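Local coordinates for protein succinylglutamate desuccinylase (Vibrio parahaemolyticus, PDB 2BCO) that probably hydrolyses N-succinylglutamate to glutamate and succinate, using one zinc ion per subunit, in the last step of arginine degradation by the AST pathway, at residues Gln8-Thr12 / Met70-Asp74; Ser75-Asp79 / Asp238-Arg242; Lys162-Phe166 / Ala230-Leu234; His270-Met276 / Val292-Gly297; Asn307-Phe312 / Ala324-Cys328. One frame throughout, in Å; residues are numbered along the deposited sequence.

Contact 1: Gln8-Thr12 / Met70-Asp74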
# COMPACT_ATOMS: atom_id res chain seq x y z
N GLN A 8 -1.73 25.98 3.95
CA GLN A 8 -1.52 25.94 2.51
C GLN A 8 -2.17 24.69 1.90
O GLN A 8 -2.94 24.79 0.94
CB GLN A 8 -0.02 25.99 2.20
CG GLN A 8 0.31 26.10 0.72
CD GLN A 8 1.64 26.81 0.48
OE1 GLN A 8 2.65 26.50 1.11
NE2 GLN A 8 1.64 27.76 -0.45
N SER A 9 -1.85 23.52 2.45
CA SER A 9 -2.42 22.25 2.00
C SER A 9 -2.10 21.14 3.00
O SER A 9 -1.27 21.30 3.89
CB SER A 9 -1.86 21.86 0.62
OG SER A 9 -0.52 21.42 0.71
N PHE A 10 -2.77 20.00 2.84
CA PHE A 10 -2.55 18.88 3.74
C PHE A 10 -1.08 18.42 3.75
O PHE A 10 -0.48 18.25 4.81
CB PHE A 10 -3.47 17.72 3.35
CG PHE A 10 -3.39 16.52 4.25
CD1 PHE A 10 -3.40 16.67 5.63
CD2 PHE A 10 -3.33 15.23 3.72
CE1 PHE A 10 -3.37 15.55 6.47
CE2 PHE A 10 -3.31 14.11 4.55
CZ PHE A 10 -3.32 14.28 5.93
N LEU A 11 -0.51 18.23 2.57
CA LEU A 11 0.86 17.78 2.45
C LEU A 11 1.90 18.85 2.83
O LEU A 11 2.93 18.54 3.42
CB LEU A 11 1.13 17.28 1.03
CG LEU A 11 2.57 16.89 0.67
CD1 LEU A 11 3.07 15.82 1.61
CD2 LEU A 11 2.63 16.42 -0.77
N THR A 12 1.64 20.11 2.47
CA THR A 12 2.58 21.17 2.80
C THR A 12 2.59 21.45 4.30
O THR A 12 3.65 21.56 4.91
CB THR A 12 2.27 22.47 2.04
OG1 THR A 12 2.41 22.23 0.63
CG2 THR A 12 3.23 23.57 2.45
N MSE A 70 1.47 10.81 -2.20
CA MSE A 70 1.27 11.91 -1.28
C MSE A 70 0.71 13.09 -2.06
O MSE A 70 -0.19 13.79 -1.58
CB MSE A 70 2.60 12.31 -0.62
CG MSE A 70 3.34 11.14 0.02
SE MSE A 70 4.97 11.64 0.98
CE MSE A 70 5.40 13.27 0.01
N GLU A 71 1.23 13.31 -3.27
CA GLU A 71 0.76 14.39 -4.13
C GLU A 71 -0.69 14.14 -4.54
O GLU A 71 -1.50 15.06 -4.55
CB GLU A 71 1.63 14.52 -5.39
CG GLU A 71 3.10 14.86 -5.16
CD GLU A 71 3.72 15.64 -6.33
OE1 GLU A 71 4.73 15.17 -6.92
OE2 GLU A 71 3.18 16.72 -6.67
N LEU A 72 -1.00 12.89 -4.89
CA LEU A 72 -2.38 12.54 -5.29
C LEU A 72 -3.33 12.76 -4.13
O LEU A 72 -4.42 13.32 -4.30
CB LEU A 72 -2.47 11.07 -5.74
CG LEU A 72 -1.66 10.69 -6.98
CD1 LEU A 72 -1.99 9.27 -7.39
CD2 LEU A 72 -1.97 11.68 -8.13
N VAL A 73 -2.92 12.33 -2.94
CA VAL A 73 -3.74 12.51 -1.74
C VAL A 73 -3.92 14.01 -1.50
O VAL A 73 -5.00 14.47 -1.18
CB VAL A 73 -3.08 11.86 -0.49
CG1 VAL A 73 -3.81 12.30 0.78
CG2 VAL A 73 -3.13 10.34 -0.62
N ASP A 74 -2.84 14.77 -1.67
CA ASP A 74 -2.90 16.20 -1.44
C ASP A 74 -3.92 16.91 -2.34
O ASP A 74 -4.59 17.84 -1.91
CB ASP A 74 -1.53 16.83 -1.64
CG ASP A 74 -1.51 18.30 -1.31
OD1 ASP A 74 -1.71 18.64 -0.12
OD2 ASP A 74 -1.31 19.11 -2.24
O HOH W 1 -4.83 19.54 0.76
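L11 and D74 carry most of this buried contact, with F10 adding a smaller share. The carboxylate of D74, on helix 68-81, meets the first turn of helix 10-15. D74 OD1 accepts a hydrogen bond from L11 N at 3.0 Å, with a nearly straight angle of 167°. S9, at the N-cap position, lies close by: S9 OG is 3.1 Å from D74 OD1 and 3.0 Å from T12 OG1, so its one proton has two possible acceptors. Water 1 is a second link, accepting from F10 N at 3.0 Å and donating to D74 O at 3.2 Å. The rest of the contact is apolar. L11 CD1 touches CE of selenomethionine M70 at 3.8 Å, and F10 CD2 touches V73 CG1 at 4.2 Å. M70 and V73 rest on C60 of strand 55-60. F10 and V73 both pack on F93 of strand 90-95, so helix 10-15 shares this side of the catalytic domain's sheet with helix 68-81.

Contact 2: Ser75-Asp79 / Asp238-Arg242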
# COMPACT_ATOMS: atom_id res chain seq x y z
N SER A 75 -4.01 16.48 -3.60
CA SER A 75 -4.95 17.07 -4.55
C SER A 75 -6.39 16.62 -4.27
O SER A 75 -7.34 17.36 -4.53
CB SER A 75 -4.57 16.69 -5.98
OG SER A 75 -3.26 17.14 -6.28
N ILE A 76 -6.54 15.41 -3.73
CA ILE A 76 -7.87 14.91 -3.39
C ILE A 76 -8.41 15.71 -2.20
O ILE A 76 -9.59 16.07 -2.17
CB ILE A 76 -7.82 13.38 -3.07
CG1 ILE A 76 -7.78 12.60 -4.39
CG2 ILE A 76 -9.02 12.95 -2.24
CD1 ILE A 76 -7.48 11.14 -4.25
N ILE A 77 -7.55 15.99 -1.23
CA ILE A 77 -7.95 16.77 -0.06
C ILE A 77 -8.37 18.16 -0.53
O ILE A 77 -9.40 18.70 -0.12
CB ILE A 77 -6.79 16.92 0.96
CG1 ILE A 77 -6.30 15.55 1.43
CG2 ILE A 77 -7.24 17.79 2.13
CD1 ILE A 77 -7.34 14.73 2.14
N LYS A 78 -7.57 18.74 -1.41
CA LYS A 78 -7.86 20.07 -1.94
C LYS A 78 -9.19 20.11 -2.68
O LYS A 78 -9.94 21.09 -2.57
CB LYS A 78 -6.72 20.51 -2.87
CG LYS A 78 -6.84 21.94 -3.38
CD LYS A 78 -5.58 22.34 -4.14
CE LYS A 78 -4.34 22.27 -3.24
NZ LYS A 78 -3.08 22.60 -3.96
N ASP A 79 -9.50 19.06 -3.44
CA ASP A 79 -10.75 19.02 -4.19
C ASP A 79 -11.95 18.76 -3.29
O ASP A 79 -13.05 19.26 -3.54
CB ASP A 79 -10.68 17.97 -5.31
CG ASP A 79 -9.73 18.37 -6.43
OD1 ASP A 79 -9.36 19.57 -6.49
OD2 ASP A 79 -9.36 17.51 -7.25
N ASP A 238 -5.72 7.28 -9.93
CA ASP A 238 -6.30 8.42 -9.23
C ASP A 238 -7.79 8.60 -9.47
O ASP A 238 -8.54 8.97 -8.55
CB ASP A 238 -5.55 9.69 -9.62
CG ASP A 238 -6.09 10.92 -8.92
OD1 ASP A 238 -6.01 10.99 -7.68
OD2 ASP A 238 -6.59 11.83 -9.61
N LEU A 239 -8.22 8.34 -10.70
CA LEU A 239 -9.63 8.45 -11.09
C LEU A 239 -10.41 7.33 -10.42
O LEU A 239 -11.52 7.54 -9.93
CB LEU A 239 -9.74 8.34 -12.61
CG LEU A 239 -10.92 9.01 -13.32
CD1 LEU A 239 -10.78 8.81 -14.82
CD2 LEU A 239 -12.23 8.43 -12.84
N ALA A 240 -9.83 6.14 -10.41
CA ALA A 240 -10.48 5.00 -9.79
C ALA A 240 -10.60 5.28 -8.29
O ALA A 240 -11.61 4.96 -7.67
CB ALA A 240 -9.67 3.72 -10.03
N LEU A 241 -9.57 5.90 -7.70
CA LEU A 241 -9.60 6.22 -6.28
C LEU A 241 -10.62 7.31 -5.99
O LEU A 241 -11.28 7.29 -4.95
CB LEU A 241 -8.21 6.65 -5.80
CG LEU A 241 -8.07 7.05 -4.33
CD1 LEU A 241 -8.48 5.91 -3.41
CD2 LEU A 241 -6.63 7.44 -4.08
N ARG A 242 -10.76 8.27 -6.90
CA ARG A 242 -11.75 9.33 -6.69
C ARG A 242 -13.16 8.74 -6.80
O ARG A 242 -14.05 9.10 -6.03
CB ARG A 242 -11.57 10.46 -7.71
CG ARG A 242 -10.40 11.40 -7.38
CD ARG A 242 -9.96 12.24 -8.58
NE ARG A 242 -8.84 13.11 -8.24
CZ ARG A 242 -8.95 14.29 -7.63
NH1 ARG A 242 -10.14 14.76 -7.27
NH2 ARG A 242 -7.85 14.99 -7.35
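A salt-bridge network of D79, R242 and D238 ties two helices of the zinc-dependent catalytic domain together. R242 is the centre. R242 NH1 donates to D79 OD2 at 2.9 Å, and R242 NH2 reaches the same D79 OD2 at 2.9 Å in a weak bond. R242 NE is bonded to D238 OD2 at 2.9 Å, one turn back on its own helix. The guanidinium is therefore held from both helices. The long side chains of R242 and I76 span the gap: the axes of the short segments 75-79 and 238-242 stay 12.1 Å apart, and the N-to-C directions of the two helix segments differ by 42°. I76 fills the space beneath. I76 CG1 lies over one face of the R242 guanidinium, 3.8 Å from R242 NH2. I76 CD1 meets L241 CD2 at 3.8 Å and D238 OD1 at 3.7 Å. The contact thus has an apolar inner part and a charged outer part. Q85, in the loop after helix 68-81, accepts a further hydrogen bond from R242 NH1. I76 also packs on F93 of strand 90-95, while A240 of the other helix leans on helix 179-188. The pair lies side by side over the central sheet.

Contact 3: Lys162-Phe166 / Ala230-Leu234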
# COMPACT_ATOMS: atom_id res chain seq x y z
N LYS A 162 8.26 -4.54 -15.34
CA LYS A 162 7.44 -4.57 -16.54
C LYS A 162 6.03 -4.18 -16.12
O LYS A 162 5.17 -3.93 -16.96
CB LYS A 162 7.47 -5.96 -17.18
CG LYS A 162 7.11 -7.11 -16.25
CD LYS A 162 7.38 -8.46 -16.91
CE LYS A 162 7.05 -9.61 -15.96
NZ LYS A 162 7.52 -10.94 -16.46
N HIS A 163 5.80 -4.15 -14.81
CA HIS A 163 4.51 -3.75 -14.25
C HIS A 163 4.73 -2.40 -13.56
O HIS A 163 5.21 -2.36 -12.42
CB HIS A 163 4.01 -4.76 -13.22
CG HIS A 163 3.78 -6.14 -13.76
ND1 HIS A 163 3.15 -6.38 -14.96
CD2 HIS A 163 4.07 -7.36 -13.24
CE1 HIS A 163 3.05 -7.68 -15.16
NE2 HIS A 163 3.60 -8.30 -14.13
N TYR A 164 4.42 -1.30 -14.25
CA TYR A 164 4.62 0.03 -13.68
C TYR A 164 3.85 0.15 -12.35
O TYR A 164 4.33 0.79 -11.41
CB TYR A 164 4.16 1.10 -14.66
CG TYR A 164 4.31 2.51 -14.12
CD1 TYR A 164 5.57 3.10 -14.01
CD2 TYR A 164 3.20 3.24 -13.72
CE1 TYR A 164 5.71 4.41 -13.50
CE2 TYR A 164 3.33 4.54 -13.22
CZ TYR A 164 4.58 5.12 -13.11
OH TYR A 164 4.71 6.41 -12.64
N THR A 165 2.66 -0.44 -12.31
CA THR A 165 1.84 -0.47 -11.10
C THR A 165 1.49 -1.92 -10.78
O THR A 165 1.32 -2.74 -11.69
CB THR A 165 0.49 0.29 -11.25
OG1 THR A 165 -0.27 -0.28 -12.33
CG2 THR A 165 0.71 1.77 -11.50
N PHE A 166 1.42 -2.23 -9.49
CA PHE A 166 1.04 -3.55 -9.03
C PHE A 166 0.69 -3.46 -7.56
O PHE A 166 1.00 -2.47 -6.91
CB PHE A 166 2.13 -4.60 -9.32
CG PHE A 166 3.35 -4.51 -8.43
CD1 PHE A 166 3.41 -5.21 -7.23
CD2 PHE A 166 4.49 -3.82 -8.86
CE1 PHE A 166 4.58 -5.22 -6.46
CE2 PHE A 166 5.67 -3.82 -8.09
CZ PHE A 166 5.71 -4.53 -6.88
N ALA A 230 6.13 11.29 -12.19
CA ALA A 230 5.50 11.02 -13.48
C ALA A 230 4.00 10.83 -13.22
O ALA A 230 3.44 9.79 -13.53
CB ALA A 230 6.11 9.76 -14.10
N LEU A 231 3.38 11.86 -12.66
CA LEU A 231 1.97 11.85 -12.28
C LEU A 231 0.92 11.39 -13.29
O LEU A 231 -0.08 10.77 -12.91
CB LEU A 231 1.57 13.24 -11.75
CG LEU A 231 1.55 13.46 -10.23
CD1 LEU A 231 2.61 12.62 -9.54
CD2 LEU A 231 1.75 14.93 -9.93
N ASP A 232 1.13 11.69 -14.56
CA ASP A 232 0.19 11.30 -15.61
C ASP A 232 0.05 9.79 -15.69
O ASP A 232 -1.02 9.28 -16.02
CB ASP A 232 0.62 11.89 -16.95
CG ASP A 232 0.51 13.40 -16.97
OD1 ASP A 232 -0.63 13.90 -16.86
OD2 ASP A 232 1.56 14.09 -17.07
N ARG A 233 1.12 9.07 -15.39
CA ARG A 233 1.09 7.62 -15.43
C ARG A 233 0.23 7.06 -14.29
O ARG A 233 -0.01 5.86 -14.23
CB ARG A 233 2.51 7.05 -15.33
CG ARG A 233 3.48 7.62 -16.36
CD ARG A 233 4.79 6.83 -16.40
NE ARG A 233 4.59 5.48 -16.94
CZ ARG A 233 5.57 4.62 -17.19
NH1 ARG A 233 6.84 4.95 -16.96
NH2 ARG A 233 5.28 3.42 -17.66
N LEU A 234 -0.24 7.93 -13.40
CA LEU A 234 -1.08 7.47 -12.29
C LEU A 234 -2.50 7.98 -12.43
O LEU A 234 -3.31 7.83 -11.51
CB LEU A 234 -0.50 7.95 -10.95
CG LEU A 234 0.86 7.38 -10.56
CD1 LEU A 234 1.32 8.02 -9.26
CD2 LEU A 234 0.75 5.86 -10.41
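The first segment is a loop that turns into strand 165-169. H163 does not meet segment 230-234 but is tied to the C-terminal part of the chain by a hydrogen bond between H163 NE2 and Y260 OH. Y164 comes next and has the largest share of the contact. Its ring reaches across to R233, whose guanidinium lies flat on it, with planes 9° and centres 3.8 Å apart. R233 CZ sits 3.8 Å from the Y164 ring centroid, over the face, in a cation-pi interaction. R233 CD adds a CH-pi contact at 4.1 Å from the same centroid. Y164 CE2 also touches R233 CB at 3.4 Å and L234 CD2 at 4.0 Å. T165 follows, with T165 CG2 4.2 Å from the same L234 CD2. No hydrogen bond crosses between the segments. F166 pairs through its backbone with E219, the predicted active-site residue, on strand 214-220. The T165 side chain is about 6 Å from that of E219. L234 is the N-cap of helix 235-245 and packs on A68 and L72 of helix 68-81. The arrangement joins the start of strand 165-169 to the 3-10 segment before helix 235-245, in the AspA/AstE catalytic domain.

Contact 4: His270-Met276 / Val292-Gly297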
# COMPACT_ATOMS: atom_id res chain seq x y z
N HIS A 270 23.17 -18.79 4.64
CA HIS A 270 24.57 -18.54 4.98
C HIS A 270 25.00 -17.09 4.77
O HIS A 270 24.27 -16.29 4.19
CB HIS A 270 25.48 -19.45 4.16
CG HIS A 270 25.06 -20.89 4.18
ND1 HIS A 270 23.95 -21.36 3.52
CD2 HIS A 270 25.62 -21.97 4.78
CE1 HIS A 270 23.83 -22.66 3.72
NE2 HIS A 270 24.83 -23.06 4.48
N ASP A 271 26.19 -16.77 5.26
CA ASP A 271 26.75 -15.43 5.15
C ASP A 271 27.14 -15.13 3.70
O ASP A 271 27.02 -14.00 3.22
CB ASP A 271 27.97 -15.30 6.07
CG ASP A 271 28.48 -13.87 6.17
OD1 ASP A 271 28.92 -13.31 5.15
OD2 ASP A 271 28.43 -13.31 7.29
N ASP A 272 27.62 -16.17 3.00
CA ASP A 272 28.03 -16.05 1.61
C ASP A 272 26.81 -16.28 0.72
O ASP A 272 26.57 -17.38 0.22
CB ASP A 272 29.12 -17.08 1.30
CG ASP A 272 29.60 -17.02 -0.14
OD1 ASP A 272 29.76 -15.89 -0.67
OD2 ASP A 272 29.82 -18.09 -0.74
N PHE A 273 26.05 -15.21 0.52
CA PHE A 273 24.82 -15.25 -0.26
C PHE A 273 24.86 -14.09 -1.26
O PHE A 273 25.34 -13.00 -0.94
CB PHE A 273 23.63 -15.08 0.69
CG PHE A 273 22.29 -15.04 0.02
CD1 PHE A 273 21.54 -16.21 -0.14
CD2 PHE A 273 21.76 -13.84 -0.44
CE1 PHE A 273 20.28 -16.17 -0.73
CE2 PHE A 273 20.49 -13.79 -1.04
CZ PHE A 273 19.75 -14.96 -1.19
N ASP A 274 24.36 -14.31 -2.47
CA ASP A 274 24.33 -13.23 -3.46
C ASP A 274 23.55 -13.64 -4.71
O ASP A 274 23.17 -14.80 -4.88
CB ASP A 274 25.75 -12.82 -3.86
CG ASP A 274 25.86 -11.35 -4.23
OD1 ASP A 274 24.83 -10.74 -4.63
OD2 ASP A 274 26.97 -10.79 -4.14
N PHE A 275 23.31 -12.67 -5.58
CA PHE A 275 22.58 -12.90 -6.82
C PHE A 275 23.52 -12.58 -7.97
O PHE A 275 24.50 -11.87 -7.79
CB PHE A 275 21.37 -11.98 -6.90
CG PHE A 275 20.39 -12.16 -5.77
CD1 PHE A 275 19.73 -13.38 -5.59
CD2 PHE A 275 20.10 -11.10 -4.91
CE1 PHE A 275 18.79 -13.53 -4.57
CE2 PHE A 275 19.16 -11.25 -3.89
CZ PHE A 275 18.51 -12.47 -3.72
N MSE A 276 23.22 -13.09 -9.16
CA MSE A 276 24.07 -12.83 -10.31
C MSE A 276 23.69 -11.53 -11.01
O MSE A 276 24.54 -10.87 -11.61
CB MSE A 276 23.99 -13.98 -11.31
CG MSE A 276 24.42 -15.32 -10.73
SE MSE A 276 24.47 -16.72 -12.06
CE MSE A 276 26.38 -16.78 -12.38
N VAL A 292 20.27 -20.44 -13.22
CA VAL A 292 20.85 -20.04 -11.95
C VAL A 292 20.88 -18.52 -11.91
O VAL A 292 21.23 -17.88 -12.90
CB VAL A 292 22.28 -20.59 -11.77
CG1 VAL A 292 22.26 -22.12 -11.84
CG2 VAL A 292 23.20 -20.03 -12.84
N PHE A 293 20.50 -17.94 -10.79
CA PHE A 293 20.49 -16.48 -10.68
C PHE A 293 21.13 -16.01 -9.38
O PHE A 293 21.13 -14.82 -9.07
CB PHE A 293 19.05 -15.97 -10.77
CG PHE A 293 18.13 -16.56 -9.74
CD1 PHE A 293 17.98 -15.96 -8.50
CD2 PHE A 293 17.41 -17.72 -10.02
CE1 PHE A 293 17.14 -16.51 -7.53
CE2 PHE A 293 16.56 -18.29 -9.06
CZ PHE A 293 16.42 -17.68 -7.82
N GLY A 294 21.67 -16.95 -8.62
CA GLY A 294 22.31 -16.60 -7.37
C GLY A 294 22.85 -17.83 -6.68
O GLY A 294 22.92 -18.91 -7.28
N HIS A 295 23.21 -17.68 -5.41
CA HIS A 295 23.73 -18.81 -4.66
C HIS A 295 23.66 -18.51 -3.16
O HIS A 295 23.78 -17.36 -2.73
CB HIS A 295 25.17 -19.10 -5.08
CG HIS A 295 26.14 -18.01 -4.73
ND1 HIS A 295 26.65 -17.86 -3.46
CD2 HIS A 295 26.66 -17.02 -5.48
CE1 HIS A 295 27.46 -16.81 -3.45
NE2 HIS A 295 27.49 -16.28 -4.65
N ASP A 296 23.45 -19.56 -2.38
CA ASP A 296 23.37 -19.45 -0.93
C ASP A 296 24.39 -20.45 -0.40
O ASP A 296 24.13 -21.66 -0.38
CB ASP A 296 21.97 -19.82 -0.46
CG ASP A 296 21.67 -19.32 0.94
OD1 ASP A 296 22.58 -19.38 1.81
OD2 ASP A 296 20.53 -18.88 1.19
N GLY A 297 25.55 -19.95 0.02
CA GLY A 297 26.59 -20.84 0.50
C GLY A 297 27.13 -21.60 -0.69
O GLY A 297 27.76 -21.01 -1.57
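A classic beta bulge interrupts strand 292-296, where F293 and G294 both face L301 of the next strand. The contact belongs to a three-stranded antiparallel sheet in the barrel-sandwich hybrid domain. Strands 273-275 and 292-296 run at 171° to each other. G294 lets them come very close: its CA is 3.8 Å from F275 CA. A CB on G294 would lie 2.6 Å from D274 O, a clash. D274 and H295 form the hydrogen-bonded pair, with D274 N to H295 O at 3.1 Å and H295 N to D274 O at 2.9 Å. M276 N to F293 O, 2.7 Å, and G297 N to D272 O, 2.8 Å, extend the pairing at the two ends. F273 and F275 point to one side of the sheet, where F275 CD1 meets F293 CD1 at 4.3 Å. All three phenylalanines pack on L301. At the M276 end, the selenium SE of M276 touches V292 CG2 at 3.6 Å. D296 secures the opposite end, its OD2 bonded to the backbone of L269. D296 OD1 accepts twice from H270, from H270 N at 3.0 Å and from H270 ND1 at 3.0 Å.

Contact 5: Asn307-Phe312 / Ala324-Cys328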
# COMPACT_ATOMS: atom_id res chain seq x y z
N ASN A 307 7.80 -20.62 -15.35
CA ASN A 307 7.06 -19.37 -15.28
C ASN A 307 7.31 -18.54 -14.02
O ASN A 307 6.47 -17.72 -13.64
CB ASN A 307 5.56 -19.66 -15.41
CG ASN A 307 5.22 -20.46 -16.66
OD1 ASN A 307 5.55 -21.65 -16.77
ND2 ASN A 307 4.58 -19.81 -17.63
N GLU A 308 8.46 -18.73 -13.38
CA GLU A 308 8.79 -17.99 -12.17
C GLU A 308 9.45 -16.65 -12.47
O GLU A 308 10.16 -16.48 -13.47
CB GLU A 308 9.71 -18.79 -11.26
CG GLU A 308 9.07 -19.98 -10.56
CD GLU A 308 9.97 -20.57 -9.49
OE1 GLU A 308 11.14 -20.86 -9.80
OE2 GLU A 308 9.53 -20.74 -8.34
N ALA A 309 9.19 -15.68 -11.59
CA ALA A 309 9.76 -14.36 -11.71
C ALA A 309 10.16 -13.97 -10.30
O ALA A 309 9.54 -14.42 -9.34
CB ALA A 309 8.74 -13.37 -12.27
N ILE A 310 11.19 -13.15 -10.17
CA ILE A 310 11.62 -12.75 -8.85
C ILE A 310 11.02 -11.40 -8.48
O ILE A 310 10.93 -10.51 -9.32
CB ILE A 310 13.16 -12.71 -8.78
CG1 ILE A 310 13.61 -12.54 -7.33
CG2 ILE A 310 13.71 -11.59 -9.66
CD1 ILE A 310 15.06 -12.94 -7.11
N VAL A 311 10.59 -11.26 -7.22
CA VAL A 311 10.00 -10.01 -6.73
C VAL A 311 10.60 -9.61 -5.38
O VAL A 311 10.81 -10.46 -4.51
CB VAL A 311 8.46 -10.16 -6.57
CG1 VAL A 311 7.87 -8.88 -6.02
CG2 VAL A 311 7.82 -10.49 -7.90
N PHE A 312 10.87 -8.32 -5.19
CA PHE A 312 11.44 -7.83 -3.92
C PHE A 312 12.77 -8.50 -3.57
O PHE A 312 12.89 -9.14 -2.52
CB PHE A 312 10.46 -8.07 -2.75
CG PHE A 312 9.10 -7.47 -2.96
CD1 PHE A 312 7.95 -8.21 -2.68
CD2 PHE A 312 8.95 -6.17 -3.42
CE1 PHE A 312 6.68 -7.66 -2.85
CE2 PHE A 312 7.68 -5.60 -3.60
CZ PHE A 312 6.54 -6.34 -3.31
N ALA A 324 14.01 -12.98 -1.08
CA ALA A 324 13.24 -12.79 -2.31
C ALA A 324 11.97 -13.64 -2.39
O ALA A 324 11.77 -14.59 -1.63
CB ALA A 324 14.12 -13.08 -3.53
N LEU A 325 11.12 -13.26 -3.34
CA LEU A 325 9.87 -13.95 -3.59
C LEU A 325 9.95 -14.44 -5.03
O LEU A 325 10.44 -13.73 -5.89
CB LEU A 325 8.71 -12.98 -3.43
CG LEU A 325 7.60 -13.25 -2.40
CD1 LEU A 325 8.10 -14.14 -1.27
CD2 LEU A 325 7.11 -11.92 -1.86
N MSE A 326 9.51 -15.66 -5.27
CA MSE A 326 9.48 -16.19 -6.62
C MSE A 326 7.99 -16.33 -6.87
O MSE A 326 7.29 -17.01 -6.12
CB MSE A 326 10.17 -17.56 -6.70
CG MSE A 326 11.66 -17.54 -6.41
SE MSE A 326 12.64 -16.49 -7.69
CE MSE A 326 12.99 -17.88 -8.99
N VAL A 327 7.50 -15.67 -7.91
CA VAL A 327 6.08 -15.71 -8.21
C VAL A 327 5.79 -16.18 -9.62
O VAL A 327 6.69 -16.27 -10.45
CB VAL A 327 5.46 -14.32 -8.02
CG1 VAL A 327 5.80 -13.82 -6.62
CG2 VAL A 327 6.01 -13.37 -9.07
N CYS A 328 4.52 -16.48 -9.88
CA CYS A 328 4.08 -16.93 -11.19
C CYS A 328 2.59 -16.68 -11.32
O CYS A 328 1.87 -16.69 -10.32
CB CYS A 328 4.36 -18.43 -11.35
SG CYS A 328 3.54 -19.50 -10.14
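Valine side chains meet at the apolar centre, with V311 CG2 3.6 Å from V327 CG2. A309 CB lies 4.2 Å from V327 CG2 on the same face. I310 and selenomethionine M326 occupy the other face, where I310 CB is 4.0 Å from M326 SE and I310 CD1 is 3.7 Å from A324 CB. Between the faces runs the backbone of an antiparallel beta hairpin of the AstE/AspA barrel-sandwich hybrid domain. A309 N to V327 O and V327 N to A309 O are both 2.8 Å. V311 N to L325 O is 2.8 Å and L325 N to V311 O is 3.1 Å. The short strands cross at 138°. Past the pairing, F312 CD1 touches L325 CD2 at 3.9 Å. At the other end E308 gives the polar edge: OE1 accepts from K304 N, and OE2 forms a salt bridge with R264. E308 CA makes a CA-H...O contact with V327 O at 3.2 Å. Strand 258-267 pairs with the far side of strand 322-335. Strand 285-286 flanks strand 309-311. F312 packs on F166 and V168 of strand 165-169, its side chain about 8 Å from the zinc ion and about 5 Å from that of E219, the predicted active-site residue.

In the fold
Contacts 1 and 5 are mostly buried, while contacts 2, 3 and 4 are only partly so. Contacts 1 and 2 use successive turns of helix 68-81, and L72 CD1 of contact 1 meets L234 CD1 of contact 3 at 4.0 Å. Contact 3 leads directly into the helix used by contact 2. The chemistry follows the place: a carboxylate at a helix start in contact 1, charges between helices in contact 2, an exposed cation-pi stack in contact 3. Contacts 4 and 5 are backbone strand pairings in the C-terminal domain, joined by F293 CE2 on M326 CE at 3.6 Å. F166 CE1 on F312 CZ, 3.9 Å, links contacts 3 and 5 across the two domains.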